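Local coordinates for protein putative N-acetylmuramoyl-L-alanine amidase,autolysin cwp6 (PDB 5J72) that probably hydrolyses the N-acetylmuramoyl-L-alanine amide bond of peptidoglycan as a zinc-dependent autolysin held at the cell wall by CWB2 modules, at residues 345-351 with 400-406; 366-372 with 390-396. All coordinates share one frame. Where two conformers were deposited one is given. Residues are numbered along the deposited sequence.

The four segments belong to one CWB2 module, the third of the chain, and the centres of the two contacts lie 10 Å apart. Contact 2 comes between the two halves of contact 1 in sequence: helix 346-357, strand 362-370, helix 375-387, strand 391-394, then helix 404-409. Contact 2 pairs the two strands of a beta-alpha-beta unit. Contact 1 packs the start of helix 346-357 against the turn after the second strand. The contacts touch: H347 NE2 lies 2.7 Å from S371 OG and R346 NH1 2.8 Å from S371 O, both probable hydrogen bonds. The start of helix 346-357 is thus tied to S371, just past strand 362-370. Contact 1 also faces the amidase domain through K623 and E490.

Contact 1: 345-351 with 400-406; sequences DRHETNA and SAYHSTN
An N-capped helix start in a CWB2 module packs on an ST turn leading into helix 404-409. D345 is the N-cap; chi1 p turns its carboxylate back to the helix amides. D345 OD1 accepts from E348 N and, weakly, H347 N, both at 2.9 Å. D345 OD2 forms a salt bridge with K623 of the amidase domain; K623 NZ also hydrogen-bonds Y402 OH. Residues 346-351 are regular helix. H347 CB lies 3.3 Å from S400 OG; chi1 m turns the ring so that NE2 bonds S371 OG. S400 OG accepts from Y402 N at 3.2 Å, making the ST turn, and bonds E490 of the amidase domain. E348, its CA 5.2 Å from Y402 CA, sets CB over the Y402 ring, 3.7 Å from its centroid, a CH-pi contact. N350 OD1 comes 3.1 Å from H403 CE1; the amide bonds N275, I391 O and I393 N. Small A351 lets the helix come close: A351 CB meets Y402 O at 3.3 Å. N406 ND2 donates to A351 O at 2.8 Å.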
ATOM      1  N   ASP A 345       7.947  -8.901  -5.045  1.00 25.35           N
ATOM      2  CA  ASP A 345       7.765  -9.191  -3.659  1.00 23.45           C
ATOM      3  C   ASP A 345       6.544  -8.384  -3.070  1.00 23.62           C
ATOM      4  O   ASP A 345       5.855  -7.733  -3.853  1.00 24.76           O
ATOM      5  CB  ASP A 345       9.009  -8.846  -2.845  1.00 24.93           C
ATOM      6  CG  ASP A 345       9.471  -7.380  -2.886  1.00 30.80           C
ATOM      7  OD1 ASP A 345       8.625  -6.483  -3.049  1.00 29.64           O
ATOM      8  OD2 ASP A 345      10.685  -7.138  -2.754  1.00 32.12           O
ATOM      9  N   ARG A 346       6.311  -8.457  -1.755  1.00 23.11           N
ATOM     10  CA  ARG A 346       5.117  -7.810  -1.146  1.00 21.83           C
ATOM     11  C   ARG A 346       5.126  -6.285  -1.384  1.00 22.47           C
ATOM     12  O   ARG A 346       4.043  -5.700  -1.506  1.00 19.89           O
ATOM     13  CB  ARG A 346       5.043  -8.155   0.378  1.00 20.15           C
ATOM     14  CG  ARG A 346       6.161  -7.478   1.171  1.00 22.92           C
ATOM     15  CD  ARG A 346       6.161  -7.935   2.628  1.00 30.40           C
ATOM     16  NE  ARG A 346       6.528  -9.332   2.712  1.00 36.31           N
ATOM     17  CZ  ARG A 346       6.769  -9.975   3.846  1.00 44.57           C
ATOM     18  NH1 ARG A 346       6.689  -9.339   5.007  1.00 41.08           N
ATOM     19  NH2 ARG A 346       7.079 -11.261   3.830  1.00 41.03           N
ATOM     20  N   HIS A 347       6.335  -5.634  -1.494  1.00 20.07           N
ATOM     21  CA  HIS A 347       6.374  -4.190  -1.666  1.00 20.91           C
ATOM     22  C   HIS A 347       6.119  -3.813  -3.060  1.00 21.25           C
ATOM     23  O   HIS A 347       5.368  -2.869  -3.297  1.00 20.77           O
ATOM     24  CB  HIS A 347       7.707  -3.620  -1.173  1.00 21.29           C
ATOM     25  CG  HIS A 347       7.998  -4.021   0.233  1.00 24.06           C
ATOM     26  ND1 HIS A 347       9.075  -4.818   0.557  1.00 23.20           N
ATOM     27  CD2 HIS A 347       7.368  -3.728   1.399  1.00 25.13           C
ATOM     28  CE1 HIS A 347       9.079  -5.001   1.870  1.00 25.21           C
ATOM     29  NE2 HIS A 347       8.058  -4.357   2.406  1.00 27.03           N
ATOM     30  N   GLU A 348       6.732  -4.548  -4.051  1.00 19.82           N
ATOM     31  CA  GLU A 348       6.401  -4.237  -5.445  1.00 18.72           C
ATOM     32  C   GLU A 348       4.968  -4.547  -5.702  1.00 18.26           C
ATOM     33  O   GLU A 348       4.313  -3.804  -6.449  1.00 18.62           O
ATOM     34  CB  GLU A 348       7.293  -5.021  -6.495  1.00 17.60           C
ATOM     35  CG  GLU A 348       7.095  -4.328  -7.866  1.00 21.80           C
ATOM     36  CD  GLU A 348       8.023  -4.910  -8.937  1.00 29.08           C
ATOM     37  OE1 GLU A 348       8.454  -6.040  -8.760  1.00 27.42           O
ATOM     38  OE2 GLU A 348       8.281  -4.215  -9.928  1.00 32.44           O
ATOM     39  N   THR A 349       4.430  -5.612  -5.105  1.00 18.58           N
ATOM     40  CA  THR A 349       3.000  -5.883  -5.402  1.00 18.78           C
ATOM     41  C   THR A 349       2.089  -4.738  -4.765  1.00 16.68           C
ATOM     42  O   THR A 349       1.143  -4.297  -5.368  1.00 17.40           O
ATOM     43  CB  THR A 349       2.618  -7.213  -4.768  1.00 22.27           C
ATOM     44  OG1 THR A 349       3.479  -8.251  -5.331  1.00 21.47           O
ATOM     45  CG2 THR A 349       1.163  -7.541  -5.049  1.00 22.47           C
ATOM     46  N   ASN A 350       2.464  -4.303  -3.568  1.00 16.84           N
ATOM     47  CA  ASN A 350       1.724  -3.183  -2.933  1.00 18.02           C
ATOM     48  C   ASN A 350       1.758  -1.959  -3.855  1.00 18.52           C
ATOM     49  O   ASN A 350       0.721  -1.325  -4.135  1.00 16.75           O
ATOM     50  CB  ASN A 350       2.364  -2.894  -1.599  1.00 14.89           C
ATOM     51  CG  ASN A 350       1.601  -1.812  -0.831  1.00 19.76           C
ATOM     52  OD1 ASN A 350       2.130  -0.702  -0.664  1.00 17.36           O
ATOM     53  ND2 ASN A 350       0.338  -2.074  -0.358  1.00 15.87           N
ATOM     54  N   ALA A 351       2.974  -1.629  -4.421  1.00 18.41           N
ATOM     55  CA  ALA A 351       3.066  -0.444  -5.307  1.00 19.47           C
ATOM     56  C   ALA A 351       2.281  -0.666  -6.577  1.00 18.77           C
ATOM     57  O   ALA A 351       1.643   0.293  -7.069  1.00 20.72           O
ATOM     58  CB  ALA A 351       4.554  -0.135  -5.662  1.00 17.93           C
ATOM     59  N   SER A 400      10.450   1.401   0.963  1.00 23.67           N
ATOM     60  CA  SER A 400      10.798   0.553  -0.152  1.00 26.20           C
ATOM     61  C   SER A 400      10.979   1.319  -1.474  1.00 24.92           C
ATOM     62  O   SER A 400      10.239   2.233  -1.854  1.00 22.49           O
ATOM     63  CB  SER A 400       9.721  -0.529  -0.339  1.00 26.18           C
ATOM     64  OG  SER A 400       9.920  -1.201  -1.573  1.00 26.52           O
ATOM     65  N   ALA A 401      12.028   0.922  -2.250  1.00 24.80           N
ATOM     66  CA  ALA A 401      12.288   1.569  -3.542  1.00 24.40           C
ATOM     67  C   ALA A 401      11.166   1.407  -4.526  1.00 21.51           C
ATOM     68  O   ALA A 401      10.967   2.228  -5.416  1.00 23.78           O
ATOM     69  CB  ALA A 401      13.590   0.952  -4.160  1.00 28.16           C
ATOM     70  N   TYR A 402      10.366   0.346  -4.373  1.00 20.93           N
ATOM     71  CA  TYR A 402       9.263   0.139  -5.344  1.00 18.90           C
ATOM     72  C   TYR A 402       8.164   1.232  -5.191  1.00 21.11           C
ATOM     73  O   TYR A 402       7.376   1.417  -6.118  1.00 21.87           O
ATOM     74  CB  TYR A 402       8.636  -1.242  -5.095  1.00 21.96           C
ATOM     75  CG  TYR A 402       9.602  -2.358  -5.442  1.00 16.94           C
ATOM     76  CD1 TYR A 402       9.966  -2.608  -6.761  1.00 22.76           C
ATOM     77  CD2 TYR A 402      10.156  -3.145  -4.458  1.00 20.76           C
ATOM     78  CE1 TYR A 402      10.868  -3.627  -7.087  1.00 19.68           C
ATOM     79  CE2 TYR A 402      11.073  -4.154  -4.761  1.00 23.34           C
ATOM     80  CZ  TYR A 402      11.425  -4.384  -6.076  1.00 24.41           C
ATOM     81  OH  TYR A 402      12.362  -5.379  -6.346  1.00 27.38           O
ATOM     82  N   HIS A 403       8.141   1.928  -4.049  1.00 23.39           N
ATOM     83  CA  HIS A 403       7.152   3.018  -3.830  1.00 24.59           C
ATOM     84  C   HIS A 403       7.603   4.339  -4.410  1.00 26.51           C
ATOM     85  O   HIS A 403       6.813   5.272  -4.479  1.00 22.92           O
ATOM     86  CB  HIS A 403       6.920   3.244  -2.304  1.00 21.23           C
ATOM     87  CG  HIS A 403       6.280   2.068  -1.647  1.00 16.92           C
ATOM     88  ND1 HIS A 403       5.233   1.374  -2.251  1.00 20.20           N
ATOM     89  CD2 HIS A 403       6.563   1.421  -0.497  1.00 17.98           C
ATOM     90  CE1 HIS A 403       4.919   0.346  -1.464  1.00 19.66           C
ATOM     91  NE2 HIS A 403       5.699   0.355  -0.397  1.00 19.01           N
ATOM     92  N   SER A 404       8.869   4.425  -4.904  1.00 27.62           N
ATOM     93  CA  SER A 404       9.358   5.744  -5.314  1.00 31.63           C
ATOM     94  C   SER A 404       8.532   6.466  -6.283  1.00 27.52           C
ATOM     95  O   SER A 404       8.275   7.656  -6.093  1.00 28.88           O
ATOM     96  CB  SER A 404      10.768   5.630  -5.916  1.00 34.35           C
ATOM     97  OG  SER A 404      11.613   5.063  -4.950  1.00 41.05           O
ATOM     98  N   THR A 405       8.132   5.824  -7.349  1.00 27.08           N
ATOM     99  CA  THR A 405       7.343   6.519  -8.365  1.00 29.68           C
ATOM    100  C   THR A 405       5.952   6.993  -7.894  1.00 31.55           C
ATOM    101  O   THR A 405       5.549   8.129  -8.151  1.00 29.18           O
ATOM    102  CB  THR A 405       7.160   5.595  -9.571  1.00 35.04           C
ATOM    103  OG1 THR A 405       8.442   5.027  -9.890  1.00 41.05           O
ATOM    104  CG2 THR A 405       6.633   6.306 -10.772  1.00 36.70           C
ATOM    105  N   ASN A 406       5.184   6.086  -7.262  1.00 26.64           N
ATOM    106  CA  ASN A 406       3.867   6.460  -6.754  1.00 22.67           C
ATOM    107  C   ASN A 406       4.033   7.619  -5.730  1.00 22.68           C
ATOM    108  O   ASN A 406       3.270   8.559  -5.786  1.00 23.96           O
ATOM    109  CB  ASN A 406       3.264   5.255  -5.979  1.00 22.72           C
ATOM    110  CG  ASN A 406       2.763   4.140  -6.911  1.00 29.23           C
ATOM    111  OD1 ASN A 406       2.555   4.369  -8.116  1.00 27.81           O
ATOM    112  ND2 ASN A 406       2.559   2.916  -6.443  1.00 21.90           N
TER

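Contact 2: 366-372 with 390-396; sequences MLVAKSD and PILITPK
Parallel strands 366-370 and 391-394 pair as the two strands of a beta-alpha-beta unit whose crossover helix is 375-387. Their axes approach to 4.6 Å and cross at -30°. P390 accepts first: L367 N donates to P390 O at 2.9 Å, and M366 SD lies 3.6 Å from P390 CG. I391 pairs with L367 (CA-CA 4.6 Å), and I391 CA makes a CA-H...O contact with L367 O at 3.2 Å. L392 pairs with V368; L392 N donates to L367 O at 2.8 Å, and L392 O accepts from A369 N at 3.0 Å. I393 pairs with A369, their side chains on the sheet face of L367 and I391. T394 N donates to A369 O at 3.2 Å, and T394 O accepts from S371 N at 2.9 Å. P395 CG lies 3.7 Å from S371 OG, which bonds H347. K396 NZ forms a salt bridge with D372 OD1 at 3.1 Å, and one water links both to K370 NZ, which also bonds D420 O. Helices 270-283 and 375-387 cover the I391 and I393 face, helix 424-433 the V368 and L392 face, and strand 411-418 pairs with strand 362-370 on its other edge.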
ATOM      1  N   MET A 366      -3.518   8.254   2.744  1.00 18.69           N
ATOM      2  CA  MET A 366      -2.671   7.077   2.535  1.00 18.59           C
ATOM      3  C   MET A 366      -2.498   6.520   3.846  1.00 20.73           C
ATOM      4  O   MET A 366      -2.112   7.240   4.747  1.00 20.48           O
ATOM      5  CB  MET A 366      -1.275   7.426   1.928  0.71 19.55           C
ATOM      6  CG  MET A 366      -0.362   6.182   1.778  0.71 23.66           C
ATOM      7  SD  MET A 366      -0.799   5.319   0.272  0.71 24.18           S
ATOM      8  CE  MET A 366       0.123   6.301  -0.943  0.71 19.22           C
ATOM      9  N   LEU A 367      -2.818   5.229   4.034  1.00 16.45           N
ATOM     10  CA  LEU A 367      -2.624   4.623   5.350  1.00 16.69           C
ATOM     11  C   LEU A 367      -1.339   3.826   5.288  1.00 19.26           C
ATOM     12  O   LEU A 367      -1.212   2.969   4.414  1.00 21.89           O
ATOM     13  CB  LEU A 367      -3.830   3.674   5.727  1.00 16.83           C
ATOM     14  CG  LEU A 367      -5.159   4.417   6.141  1.00 18.30           C
ATOM     15  CD1 LEU A 367      -5.876   4.870   4.837  1.00 15.45           C
ATOM     16  CD2 LEU A 367      -6.105   3.511   6.952  1.00 21.08           C
ATOM     17  N   VAL A 368      -0.426   4.012   6.263  1.00 17.80           N
ATOM     18  CA  VAL A 368       0.885   3.350   6.153  1.00 19.70           C
ATOM     19  C   VAL A 368       1.106   2.363   7.258  1.00 21.40           C
ATOM     20  O   VAL A 368       1.110   2.745   8.417  1.00 21.47           O
ATOM     21  CB  VAL A 368       2.006   4.441   6.220  1.00 20.20           C
ATOM     22  CG1 VAL A 368       3.403   3.748   6.158  1.00 21.51           C
ATOM     23  CG2 VAL A 368       1.834   5.415   5.064  1.00 18.81           C
ATOM     24  N   ALA A 369       1.278   1.066   6.904  1.00 19.02           N
ATOM     25  CA  ALA A 369       1.478   0.018   7.867  1.00 19.30           C
ATOM     26  C   ALA A 369       2.848  -0.675   7.624  1.00 22.35           C
ATOM     27  O   ALA A 369       3.398  -0.641   6.520  1.00 20.59           O
ATOM     28  CB  ALA A 369       0.383  -1.057   7.695  1.00 19.72           C
ATOM     29  N   LYS A 370       3.374  -1.280   8.680  1.00 22.86           N
ATOM     30  CA  LYS A 370       4.617  -2.019   8.612  1.00 25.17           C
ATOM     31  C   LYS A 370       4.396  -3.236   7.770  1.00 22.59           C
ATOM     32  O   LYS A 370       3.378  -3.894   7.954  1.00 23.54           O
ATOM     33  CB  LYS A 370       4.998  -2.441  10.034  1.00 27.25           C
ATOM     34  CG  LYS A 370       5.424  -1.242  10.894  1.00 29.63           C
ATOM     35  CD  LYS A 370       5.748  -1.655  12.377  1.00 32.48           C
ATOM     36  CE  LYS A 370       4.515  -2.102  13.128  1.00 30.45           C
ATOM     37  NZ  LYS A 370       4.847  -2.788  14.410  1.00 38.97           N
ATOM     38  N   SER A 371       5.336  -3.637   6.902  1.00 20.60           N
ATOM     39  CA  SER A 371       5.075  -4.810   6.055  1.00 23.20           C
ATOM     40  C   SER A 371       5.523  -6.100   6.691  1.00 28.70           C
ATOM     41  O   SER A 371       5.364  -7.147   6.063  1.00 29.66           O
ATOM     42  CB  SER A 371       5.816  -4.669   4.733  1.00 25.62           C
ATOM     43  OG  SER A 371       7.188  -4.430   5.012  1.00 24.13           O
ATOM     44  N   ASP A 372       6.094  -6.064   7.899  1.00 27.95           N
ATOM     45  CA  ASP A 372       6.532  -7.329   8.517  1.00 32.38           C
ATOM     46  C   ASP A 372       5.436  -8.071   9.236  1.00 35.55           C
ATOM     47  O   ASP A 372       5.652  -9.210   9.621  1.00 37.24           O
ATOM     48  CB  ASP A 372       7.695  -7.125   9.518  1.00 33.76           C
ATOM     49  CG  ASP A 372       7.449  -6.078  10.583  1.00 44.64           C
ATOM     50  OD1 ASP A 372       7.793  -6.327  11.755  1.00 52.97           O
ATOM     51  OD2 ASP A 372       6.947  -5.008  10.254  1.00 45.77           O
ATOM     52  N   PRO A 390      -5.844   3.968  -0.087  1.00 18.51           N
ATOM     53  CA  PRO A 390      -5.009   2.759  -0.077  1.00 15.39           C
ATOM     54  C   PRO A 390      -4.205   2.565   1.170  1.00 17.83           C
ATOM     55  O   PRO A 390      -3.922   3.502   1.928  1.00 17.64           O
ATOM     56  CB  PRO A 390      -4.045   2.980  -1.269  1.00 15.66           C
ATOM     57  CG  PRO A 390      -3.948   4.582  -1.354  1.00 16.84           C
ATOM     58  CD  PRO A 390      -5.291   5.103  -0.883  1.00 16.67           C
ATOM     59  N   ILE A 391      -3.803   1.302   1.383  1.00 16.60           N
ATOM     60  CA  ILE A 391      -2.847   1.018   2.440  1.00 15.21           C
ATOM     61  C   ILE A 391      -1.478   0.794   1.735  1.00 19.11           C
ATOM     62  O   ILE A 391      -1.384   0.008   0.786  1.00 19.71           O
ATOM     63  CB  ILE A 391      -3.248  -0.272   3.188  1.00 18.67           C
ATOM     64  CG1 ILE A 391      -4.546   0.018   4.014  1.00 19.55           C
ATOM     65  CG2 ILE A 391      -2.101  -0.740   4.143  1.00 19.81           C
ATOM     66  CD1 ILE A 391      -5.109  -1.305   4.658  1.00 19.98           C
ATOM     67  N   LEU A 392      -0.459   1.493   2.203  1.00 19.84           N
ATOM     68  CA  LEU A 392       0.914   1.317   1.730  1.00 18.63           C
ATOM     69  C   LEU A 392       1.638   0.533   2.774  1.00 19.01           C
ATOM     70  O   LEU A 392       1.502   0.853   3.957  1.00 20.50           O
ATOM     71  CB  LEU A 392       1.550   2.702   1.600  1.00 18.70           C
ATOM     72  CG  LEU A 392       2.965   2.632   0.973  1.00 22.99           C
ATOM     73  CD1 LEU A 392       3.140   3.822   0.084  1.00 29.59           C
ATOM     74  CD2 LEU A 392       3.984   2.601   2.141  1.00 24.59           C
ATOM     75  N   ILE A 393       2.409  -0.525   2.386  1.00 17.38           N
ATOM     76  CA  ILE A 393       3.163  -1.230   3.400  1.00 16.98           C
ATOM     77  C   ILE A 393       4.678  -1.043   3.114  1.00 20.00           C
ATOM     78  O   ILE A 393       5.065  -0.993   1.955  1.00 20.26           O
ATOM     79  CB  ILE A 393       2.845  -2.753   3.463  1.00 19.53           C
ATOM     80  CG1 ILE A 393       3.031  -3.436   2.088  1.00 16.86           C
ATOM     81  CG2 ILE A 393       1.342  -2.915   3.945  1.00 20.95           C
ATOM     82  CD1 ILE A 393       2.892  -5.018   2.182  1.00 19.27           C
ATOM     83  N   THR A 394       5.482  -0.966   4.160  1.00 21.03           N
ATOM     84  CA  THR A 394       6.916  -0.771   3.949  1.00 21.15           C
ATOM     85  C   THR A 394       7.551  -1.201   5.225  1.00 24.03           C
ATOM     86  O   THR A 394       6.918  -1.246   6.280  1.00 22.77           O
ATOM     87  CB  THR A 394       7.203   0.697   3.588  1.00 22.93           C
ATOM     88  OG1 THR A 394       8.529   0.790   3.035  1.00 22.52           O
ATOM     89  CG2 THR A 394       7.068   1.648   4.807  1.00 21.24           C
ATOM     90  N   PRO A 395       8.843  -1.585   5.171  1.00 25.08           N
ATOM     91  CA  PRO A 395       9.449  -2.003   6.437  1.00 24.70           C
ATOM     92  C   PRO A 395       9.584  -0.846   7.436  1.00 23.01           C
ATOM     93  O   PRO A 395       9.537   0.312   7.064  1.00 23.20           O
ATOM     94  CB  PRO A 395      10.844  -2.564   5.984  1.00 25.16           C
ATOM     95  CG  PRO A 395      10.614  -2.985   4.569  1.00 24.30           C
ATOM     96  CD  PRO A 395       9.736  -1.854   4.027  1.00 23.45           C
ATOM     97  N   LYS A 396       9.838  -1.185   8.686  1.00 24.86           N
ATOM     98  CA  LYS A 396       9.940  -0.156   9.737  1.00 29.20           C
ATOM     99  C   LYS A 396      11.090   0.817   9.520  1.00 31.47           C
ATOM    100  O   LYS A 396      10.974   1.971   9.888  1.00 30.92           O
ATOM    101  CB  LYS A 396      10.189  -0.829  11.099  1.00 29.76           C
ATOM    102  CG  LYS A 396       9.128  -1.780  11.544  1.00 36.85           C
ATOM    103  CD  LYS A 396       9.498  -2.244  12.948  1.00 43.51           C
ATOM    104  CE  LYS A 396      10.038  -3.635  12.922  1.00 55.25           C
ATOM    105  NZ  LYS A 396       9.219  -4.525  13.778  1.00 61.56           N
TER
HETATM  106  O   HOH W   1       6.565  -4.883  13.658  1.00 48.58           O